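Local coordinates for branched-chain-amino-acid aminotransferase (Pseudomonas aeruginosa, PDB 6NST) that catalyses the reversible transfer of the amino group from leucine, isoleucine or valine to 2-oxoglutarate, the pyridoxal-phosphate-dependent last step in making leucine and isoleucine, at the interface of chains A and B. Coordinates in Å, arbitrary orientation; residue numbers count along the deposited sequence, not the author numbering. Chains: chain A/B, Branched-chain-amino-acid aminotransferase.

The interface of chains A and B. Residues chain A 240, 242, 244-245; chain B 152, 157-158, 214.
The N-terminal end of helix 243-247 in chain A, with A:Thr242 as its cap, meets the loop of B:Thr157 and B:Arg158 in this class-IV (Aminotran_4) aminotransferase. Six copies make up the deposited assembly; the structure alone does not show whether this A-B contact persists in solution. A:Asp244 takes a direct backbone bond: the amide N of B:Arg158 gives its hydrogen to OD1, 2.7 Å away, reaching the carboxylate oxygen on its syn side, 16° out of plane. The other oxygen, A:Asp244 OD2, accepts the hydroxyl of A:Thr242 OG1 at 2.8 Å, here from well above the carboxylate plane. The same A:Thr242 OG1 accepts the amide N-H of A:Glu245, with 3.2 Å from N to OG1, a capping bond for the first turn. With OG1 set between the backbone N and carbonyl carbon (chi1 66°), A:Thr242 sends its methyl CG2 towards chain B, where it lies 4.0 Å from B:Val152 CG1 and also packs on the guanidinium carbon of B:Arg158. The arginine is poorly ordered; as modelled, its chain bends at chi2 and runs past A:Thr242, NE making a weak hydrogen bond to OG1. NH2 of B:Arg158 forms a long salt bridge, 3.4 Å, with OE1 of the extended A:Glu245, whose carboxylate is turned 74° from the guanidinium plane. Water 1 joins the two chains beside OD2 of the aspartate: it lies 2.9 Å from A:Asp244 OD2 and is also bound by the carbonyl O of B:Val152 and by OG1 of B:Thr157. The preceding amide of the B loop, N of B:Thr157, points almost straight at this water, 2.8 Å away, and is linked through it to OD2.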
ATOM      1  N   ARG A 240       8.326  15.567  -0.191  1.00 19.41           N
ATOM      2  CA  ARG A 240       7.626  14.705  -1.131  1.00 21.35           C
ATOM      3  C   ARG A 240       7.058  15.544  -2.266  1.00 18.32           C
ATOM      4  O   ARG A 240       6.393  16.558  -2.031  1.00 32.26           O
ATOM      5  CB  ARG A 240       6.515  13.931  -0.426  1.00 23.49           C
ATOM      6  CG  ARG A 240       6.974  13.198   0.819  1.00 32.98           C
ATOM      7  CD  ARG A 240       5.802  12.566   1.543  1.00 41.14           C
ATOM      8  NE  ARG A 240       5.626  11.164   1.183  1.00 42.95           N
ATOM      9  CZ  ARG A 240       4.612  10.412   1.600  1.00 37.93           C
ATOM     10  NH1 ARG A 240       3.680  10.932   2.386  1.00 31.91           N
ATOM     11  NH2 ARG A 240       4.530   9.142   1.228  1.00 27.63           N
ATOM     12  N   THR A 242       4.871  15.544  -5.904  1.00  9.28           N
ATOM     13  CA  THR A 242       3.949  14.834  -6.774  1.00 12.15           C
ATOM     14  C   THR A 242       4.307  15.091  -8.235  1.00 11.98           C
ATOM     15  O   THR A 242       5.065  16.006  -8.567  1.00 14.43           O
ATOM     16  CB  THR A 242       2.508  15.257  -6.495  1.00 14.64           C
ATOM     17  OG1 THR A 242       2.340  16.635  -6.851  1.00 21.77           O
ATOM     18  CG2 THR A 242       2.183  15.077  -5.021  1.00 12.85           C
ATOM     19  N   ASP A 244       2.316  16.157 -10.633  1.00 13.00           N
ATOM     20  CA  ASP A 244       1.745  17.400 -11.133  1.00 16.39           C
ATOM     21  C   ASP A 244       2.401  18.628 -10.518  1.00 18.29           C
ATOM     22  O   ASP A 244       2.281  19.724 -11.075  1.00 17.87           O
ATOM     23  CB  ASP A 244       0.226  17.422 -10.912  1.00 10.40           C
ATOM     24  CG  ASP A 244      -0.182  17.016  -9.506  1.00 20.96           C
ATOM     25  OD1 ASP A 244      -1.174  17.583  -8.997  1.00 17.59           O
ATOM     26  OD2 ASP A 244       0.473  16.132  -8.911  1.00 19.69           O
ATOM     27  N   GLU A 245       3.106  18.466  -9.398  1.00 16.42           N
ATOM     28  CA  GLU A 245       3.945  19.546  -8.891  1.00 15.96           C
ATOM     29  C   GLU A 245       5.109  19.826  -9.834  1.00 19.57           C
ATOM     30  O   GLU A 245       5.536  20.979  -9.969  1.00 20.12           O
ATOM     31  CB  GLU A 245       4.444  19.190  -7.488  1.00  9.18           C
ATOM     32  CG  GLU A 245       5.307  20.247  -6.824  1.00 11.58           C
ATOM     33  CD  GLU A 245       5.648  19.896  -5.386  1.00 29.74           C
ATOM     34  OE1 GLU A 245       5.094  18.901  -4.864  1.00 25.32           O
ATOM     35  OE2 GLU A 245       6.469  20.616  -4.777  1.00 31.32           O
TER
ATOM     36  N   VAL B 152      -2.162  10.455  -4.782  1.00 14.98           N
ATOM     37  CA  VAL B 152      -1.373  11.434  -5.530  1.00 11.91           C
ATOM     38  C   VAL B 152      -1.035  11.002  -6.948  1.00 19.84           C
ATOM     39  O   VAL B 152      -0.605  11.840  -7.750  1.00 13.04           O
ATOM     40  CB  VAL B 152      -0.060  11.771  -4.792  1.00 16.68           C
ATOM     41  CG1 VAL B 152      -0.355  12.462  -3.468  1.00 11.74           C
ATOM     42  CG2 VAL B 152       0.770  10.514  -4.578  1.00 11.84           C
ATOM     43  N   THR B 157      -3.476  16.033  -7.304  1.00 19.90           N
ATOM     44  CA  THR B 157      -3.845  16.676  -6.049  1.00 17.64           C
ATOM     45  C   THR B 157      -3.427  18.139  -5.986  1.00 15.73           C
ATOM     46  O   THR B 157      -3.989  18.893  -5.186  1.00 20.44           O
ATOM     47  CB  THR B 157      -3.247  15.910  -4.867  1.00 20.99           C
ATOM     48  OG1 THR B 157      -1.817  15.963  -4.927  1.00 23.86           O
ATOM     49  CG2 THR B 157      -3.698  14.454  -4.896  1.00 26.30           C
ATOM     50  N   ARG B 158      -2.461  18.565  -6.802  1.00 27.94           N
ATOM     51  CA  ARG B 158      -2.099  19.977  -6.826  1.00 26.32           C
ATOM     52  C   ARG B 158      -3.078  20.809  -7.642  1.00 22.85           C
ATOM     53  O   ARG B 158      -3.149  22.027  -7.447  1.00 21.59           O
ATOM     54  CB  ARG B 158      -0.683  20.171  -7.381  1.00 23.74           C
ATOM     55  CG  ARG B 158       0.378  19.276  -6.751  1.00 40.95           C
ATOM     56  CD  ARG B 158       0.312  19.294  -5.232  1.00 51.16           C
ATOM     57  NE  ARG B 158       1.451  18.609  -4.630  1.00 58.12           N
ATOM     58  CZ  ARG B 158       1.523  18.263  -3.349  1.00 60.39           C
ATOM     59  NH1 ARG B 158       0.514  18.530  -2.533  1.00 57.41           N
ATOM     60  NH2 ARG B 158       2.603  17.645  -2.886  1.00 63.21           N
ATOM     61  N   THR B 214       1.365  16.537   1.275  1.00 86.28           N
ATOM     62  CA  THR B 214       1.450  15.285   0.536  1.00 89.62           C
ATOM     63  C   THR B 214       0.298  15.183  -0.456  1.00 88.43           C
ATOM     64  O   THR B 214       0.428  15.598  -1.613  1.00 80.16           O
ATOM     65  CB  THR B 214       1.445  14.100   1.504  1.00 87.38           C
TER
HETATM   66  O   HOH W   1      -1.171  14.449  -7.301  1.00 11.86           O